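Local structure of putative gamma-glutamylcyclotransferase YkqA (Bacillus subtilis, 2QIK) at residues S24-S36 with V83-I96. The protein is a putative gamma-glutamylcyclotransferase, probably acting on gamma-glutamyl amines. Numbering follows the deposited sequence.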
loop_
_atom_site.group_PDB
_atom_site.type_symbol
_atom_site.label_atom_id
_atom_site.label_comp_id
_atom_site.label_asym_id
_atom_site.label_seq_id
_atom_site.Cartn_x
_atom_site.Cartn_y
_atom_site.Cartn_z
ATOM N N SER A 24 -14.708 14.661 1.243
ATOM C CA SER A 24 -14.804 13.719 0.112
ATOM C C SER A 24 -14.497 12.302 0.529
ATOM O O SER A 24 -13.495 12.032 1.193
ATOM C CB SER A 24 -13.781 14.105 -0.964
ATOM O OG SER A 24 -13.990 15.387 -1.498
ATOM N N ALA A 25 -15.332 11.367 0.135
ATOM C CA ALA A 25 -15.168 9.970 0.471
ATOM C C ALA A 25 -13.933 9.412 -0.268
ATOM O O ALA A 25 -13.779 9.667 -1.457
ATOM C CB ALA A 25 -16.360 9.171 0.095
ATOM N N CYS A 26 -13.119 8.638 0.438
ATOM C CA CYS A 26 -12.024 7.907 -0.200
ATOM C C CYS A 26 -12.612 6.594 -0.727
ATOM O O CYS A 26 -13.108 5.762 0.065
ATOM C CB CYS A 26 -10.882 7.645 0.767
ATOM S SG CYS A 26 -9.535 6.774 -0.018
ATOM N N ILE A 27 -12.631 6.457 -2.046
ATOM C CA ILE A 27 -13.133 5.267 -2.679
ATOM C C ILE A 27 -12.036 4.152 -2.763
ATOM O O ILE A 27 -12.332 2.978 -2.609
ATOM C CB ILE A 27 -13.699 5.631 -4.058
ATOM C CG1 ILE A 27 -14.699 6.800 -4.003
ATOM C CG2 ILE A 27 -14.350 4.374 -4.695
ATOM C CD1 ILE A 27 -15.851 6.506 -3.012
ATOM N N ASN A 28 -10.809 4.562 -3.053
ATOM C CA ASN A 28 -9.692 3.636 -3.087
ATOM C C ASN A 28 -8.460 4.276 -2.529
ATOM O O ASN A 28 -7.978 5.281 -3.013
ATOM C CB ASN A 28 -9.390 3.199 -4.511
ATOM C CG ASN A 28 -10.512 2.444 -5.165
ATOM O OD1 ASN A 28 -10.612 1.192 -5.011
ATOM N ND2 ASN A 28 -11.331 3.130 -5.841
ATOM N N GLU A 29 -7.894 3.618 -1.524
ATOM C CA GLU A 29 -6.604 3.983 -0.994
ATOM C C GLU A 29 -5.450 3.501 -1.856
ATOM O O GLU A 29 -4.346 4.086 -1.804
ATOM C CB GLU A 29 -6.394 3.364 0.441
ATOM C CG GLU A 29 -7.431 3.821 1.438
ATOM C CD GLU A 29 -7.364 3.094 2.771
ATOM O OE1 GLU A 29 -8.250 3.286 3.575
ATOM O OE2 GLU A 29 -6.377 2.398 3.049
ATOM N N GLN A 30 -5.698 2.460 -2.623
ATOM C CA GLN A 30 -4.649 1.838 -3.427
ATOM C C GLN A 30 -5.094 1.965 -4.887
ATOM O O GLN A 30 -6.135 1.457 -5.304
ATOM C CB GLN A 30 -4.440 0.378 -3.084
ATOM C CG GLN A 30 -4.161 0.146 -1.573
ATOM C CD GLN A 30 -3.010 0.939 -1.016
ATOM O OE1 GLN A 30 -2.082 1.319 -1.726
ATOM N NE2 GLN A 30 -3.051 1.163 0.328
ATOM N N ALA A 31 -4.367 2.709 -5.692
ATOM C CA ALA A 31 -4.777 2.984 -7.063
ATOM C C ALA A 31 -3.563 3.417 -7.883
ATOM O O ALA A 31 -2.581 3.902 -7.317
ATOM C CB ALA A 31 -5.839 4.071 -7.111
ATOM N N ARG A 32 -3.649 3.265 -9.187
ATOM C CA ARG A 32 -2.546 3.658 -10.060
ATOM C C ARG A 32 -3.073 3.967 -11.453
ATOM O O ARG A 32 -4.116 3.508 -11.877
ATOM C CB ARG A 32 -1.426 2.568 -10.123
ATOM C CG ARG A 32 -1.791 1.346 -10.897
ATOM C CD ARG A 32 -0.713 0.300 -10.837
ATOM N NE ARG A 32 -0.940 -0.770 -11.765
ATOM C CZ ARG A 32 -0.114 -1.773 -11.963
ATOM N NH1 ARG A 32 1.007 -1.863 -11.282
ATOM N NH2 ARG A 32 -0.400 -2.642 -12.889
ATOM N N THR A 33 -2.246 4.698 -12.182
ATOM C CA THR A 33 -2.474 4.942 -13.611
ATOM C C THR A 33 -1.146 4.964 -14.334
ATOM O O THR A 33 -0.149 5.418 -13.804
ATOM C CB THR A 33 -3.279 6.213 -13.809
ATOM O OG1 THR A 33 -3.866 6.272 -15.107
ATOM C CG2 THR A 33 -2.544 7.484 -13.543
ATOM N N LYS A 34 -1.125 4.512 -15.576
ATOM C CA LYS A 34 0.100 4.423 -16.339
ATOM C C LYS A 34 0.598 5.864 -16.650
ATOM O O LYS A 34 -0.164 6.693 -17.176
ATOM C CB LYS A 34 -0.083 3.630 -17.625
ATOM C CG LYS A 34 1.214 3.550 -18.418
ATOM C CD LYS A 34 1.253 2.414 -19.422
ATOM C CE LYS A 34 1.507 1.028 -18.834
ATOM N NZ LYS A 34 1.290 -0.023 -19.808
ATOM N N GLY A 35 1.869 6.123 -16.344
ATOM C CA GLY A 35 2.443 7.428 -16.478
ATOM C C GLY A 35 3.632 7.592 -15.610
ATOM O O GLY A 35 4.043 6.649 -14.960
ATOM N N SER A 36 4.215 8.798 -15.596
ATOM C CA SER A 36 5.393 9.067 -14.798
ATOM C C SER A 36 5.104 10.221 -13.823
ATOM O O SER A 36 4.405 11.149 -14.143
ATOM C CB SER A 36 6.512 9.478 -15.694
ATOM O OG SER A 36 6.943 8.413 -16.513
ATOM N N VAL A 83 -8.249 9.990 -16.634
ATOM C CA VAL A 83 -7.461 8.827 -16.897
ATOM C C VAL A 83 -8.207 7.571 -16.437
ATOM O O VAL A 83 -9.091 7.652 -15.564
ATOM C CB VAL A 83 -6.093 8.871 -16.210
ATOM C CG1 VAL A 83 -5.128 9.896 -16.866
ATOM C CG2 VAL A 83 -6.197 9.173 -14.756
ATOM N N PHE A 84 -7.839 6.450 -16.982
ATOM C CA PHE A 84 -8.232 5.153 -16.462
ATOM C C PHE A 84 -7.331 4.765 -15.321
ATOM O O PHE A 84 -6.117 4.765 -15.468
ATOM C CB PHE A 84 -8.143 4.064 -17.524
ATOM C CG PHE A 84 -9.196 4.103 -18.577
ATOM C CD1 PHE A 84 -10.413 3.654 -18.332
ATOM C CD2 PHE A 84 -8.893 4.534 -19.834
ATOM C CE1 PHE A 84 -11.394 3.683 -19.355
ATOM C CE2 PHE A 84 -9.880 4.604 -20.814
ATOM C CZ PHE A 84 -11.097 4.213 -20.588
ATOM N N VAL A 85 -7.945 4.514 -14.184
ATOM C CA VAL A 85 -7.260 4.185 -12.933
ATOM C C VAL A 85 -7.497 2.699 -12.567
ATOM O O VAL A 85 -8.651 2.260 -12.477
ATOM C CB VAL A 85 -7.759 5.083 -11.811
ATOM C CG1 VAL A 85 -7.095 4.705 -10.482
ATOM C CG2 VAL A 85 -7.502 6.498 -12.104
ATOM N N GLU A 86 -6.416 1.967 -12.328
ATOM C CA GLU A 86 -6.493 0.588 -11.909
ATOM C C GLU A 86 -6.584 0.548 -10.372
ATOM O O GLU A 86 -5.829 1.221 -9.672
ATOM C CB GLU A 86 -5.222 -0.159 -12.347
ATOM C CG GLU A 86 -5.014 -0.312 -13.866
ATOM C CD GLU A 86 -3.646 -0.775 -14.352
ATOM O OE1 GLU A 86 -3.000 -1.450 -13.612
ATOM O OE2 GLU A 86 -3.272 -0.582 -15.610
ATOM N N THR A 87 -7.504 -0.216 -9.851
ATOM C CA THR A 87 -7.727 -0.420 -8.415
ATOM C C THR A 87 -7.867 -1.870 -8.113
ATOM O O THR A 87 -7.953 -2.697 -9.031
ATOM C CB THR A 87 -8.954 0.325 -7.901
ATOM O OG1 THR A 87 -10.169 -0.415 -8.183
ATOM C CG2 THR A 87 -9.060 1.779 -8.462
ATOM N N ASP A 88 -7.932 -2.218 -6.832
ATOM C CA ASP A 88 -8.090 -3.640 -6.497
ATOM C C ASP A 88 -9.459 -4.187 -6.890
ATOM O O ASP A 88 -9.624 -5.425 -6.842
ATOM C CB ASP A 88 -7.859 -3.850 -5.015
ATOM C CG ASP A 88 -6.429 -3.745 -4.599
ATOM O OD1 ASP A 88 -5.539 -3.444 -5.420
ATOM O OD2 ASP A 88 -6.157 -3.917 -3.389
ATOM N N VAL A 89 -10.431 -3.320 -7.218
ATOM C CA VAL A 89 -11.741 -3.746 -7.599
ATOM C C VAL A 89 -12.202 -3.219 -8.956
ATOM O O VAL A 89 -13.407 -3.276 -9.340
ATOM C CB VAL A 89 -12.732 -3.396 -6.525
ATOM C CG1 VAL A 89 -12.437 -4.070 -5.214
ATOM C CG2 VAL A 89 -12.850 -1.847 -6.350
ATOM N N GLY A 90 -11.299 -3.151 -9.830
ATOM C CA GLY A 90 -11.576 -2.767 -11.164
ATOM C C GLY A 90 -10.996 -1.459 -11.611
ATOM O O GLY A 90 -10.400 -0.725 -10.889
ATOM N N ILE A 91 -11.276 -1.174 -12.882
ATOM C CA ILE A 91 -10.780 0.017 -13.555
ATOM C C ILE A 91 -11.815 1.067 -13.498
ATOM O O ILE A 91 -12.966 0.801 -13.833
ATOM C CB ILE A 91 -10.224 -0.395 -14.959
ATOM C CG1 ILE A 91 -9.031 -1.371 -14.607
ATOM C CG2 ILE A 91 -9.728 0.791 -15.669
ATOM C CD1 ILE A 91 -8.252 -1.965 -15.719
ATOM N N LYS A 92 -11.411 2.306 -13.160
ATOM C CA LYS A 92 -12.293 3.454 -12.919
ATOM C C LYS A 92 -11.829 4.612 -13.783
ATOM O O LYS A 92 -10.642 4.792 -13.958
ATOM C CB LYS A 92 -12.195 3.882 -11.426
ATOM C CG LYS A 92 -12.654 2.822 -10.479
ATOM C CD LYS A 92 -12.856 3.371 -9.100
ATOM C CE LYS A 92 -13.360 2.263 -8.100
ATOM N NZ LYS A 92 -14.773 1.831 -8.296
ATOM N N ILE A 93 -12.695 5.512 -14.178
ATOM C CA ILE A 93 -12.283 6.737 -14.862
ATOM C C ILE A 93 -12.318 7.865 -13.812
ATOM O O ILE A 93 -13.286 8.068 -13.120
ATOM C CB ILE A 93 -13.192 7.050 -16.065
ATOM C CG1 ILE A 93 -13.091 5.954 -17.119
ATOM C CG2 ILE A 93 -12.889 8.360 -16.632
ATOM C CD1 ILE A 93 -14.015 6.055 -18.266
ATOM N N ALA A 94 -11.236 8.630 -13.741
ATOM C CA ALA A 94 -11.108 9.709 -12.757
ATOM C C ALA A 94 -10.410 10.906 -13.323
ATOM O O ALA A 94 -9.567 10.800 -14.184
ATOM C CB ALA A 94 -10.374 9.174 -11.518
ATOM N N LEU A 95 -10.712 12.078 -12.742
ATOM C CA LEU A 95 -10.003 13.291 -13.033
ATOM C C LEU A 95 -8.611 13.234 -12.430
ATOM O O LEU A 95 -8.364 12.624 -11.398
ATOM C CB LEU A 95 -10.715 14.439 -12.338
ATOM C CG LEU A 95 -12.018 14.843 -12.971
ATOM C CD1 LEU A 95 -12.806 15.800 -12.046
ATOM C CD2 LEU A 95 -11.759 15.540 -14.347
ATOM N N ILE A 96 -7.708 13.970 -13.058
ATOM C CA ILE A 96 -6.322 14.111 -12.544
ATOM C C ILE A 96 -5.844 15.499 -12.939
ATOM O O ILE A 96 -6.126 15.945 -14.053
ATOM C CB ILE A 96 -5.401 13.015 -13.067
ATOM C CG1 ILE A 96 -4.041 13.036 -12.373
ATOM C CG2 ILE A 96 -5.270 13.063 -14.571
ATOM C CD1 ILE A 96 -3.141 11.826 -12.773
HETATM O O HOH W 1 -7.960 -0.371 -4.600
HETATM O O HOH W 2 -3.608 3.019 -16.071
#
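Arg32 and Glu86 are joined by a salt bridge in which a single carboxylate oxygen, Glu86 OE1, accepts two hydrogen bonds, from Arg32 NE at 2.8 Å and Arg32 NH2 at 3.0 Å, the arginine presenting its NE side. The oxygen lies in the guanidinium plane, but the carboxylate is turned 62° from that plane: NH2 meets the syn lone pair of Glu86 OE1, while NE approaches the same oxygen from above the carboxylate plane. The arginine chain, extended from CG to NE (chi2 -176°), also carries NH1 to the hydroxyl of Tyr57, and Tyr55 adds a cation-pi contact. An alanine in place of Arg32 would probably leave the Glu86 carboxylate without its positive mate and the Tyr57 hydroxyl without this donor. Beneath the charges the backbones of the same two residues bond both ways, Arg32 N to Glu86 O at 3.0 Å and Glu86 N to Arg32 O. This antiparallel hydrogen-bonded pair joins strand 25-34 to strand 79-87, neighbours in the five-stranded sheet of the N-terminal AIG2-like domain; 79-87 then turns back into 90-98. Toward the hairpin's open end, chi1 -162° swings Thr33 OG1 away from the backbone N, and this hydroxyl, close to the strand, suits a backbone acceptor: it donates to Phe84 O at 2.7 Å from above the carbonyl plane. One water links Lys34 N to Phe84 O; another ties Gln30 O to Asp88 N. On the sheet face away from the salt bridge, the small Ala31 CB rests on Val85 CG1 at 3.7 Å. Farther out, the Asn28 amide lies across Thr87, OD1 3.4 Å from Thr87 CB and ND2 buried without a polar partner, while Thr87 OG1 fastens the hairpin turn by accepting from Val89 N in an ST turn and donating to Gly90 O.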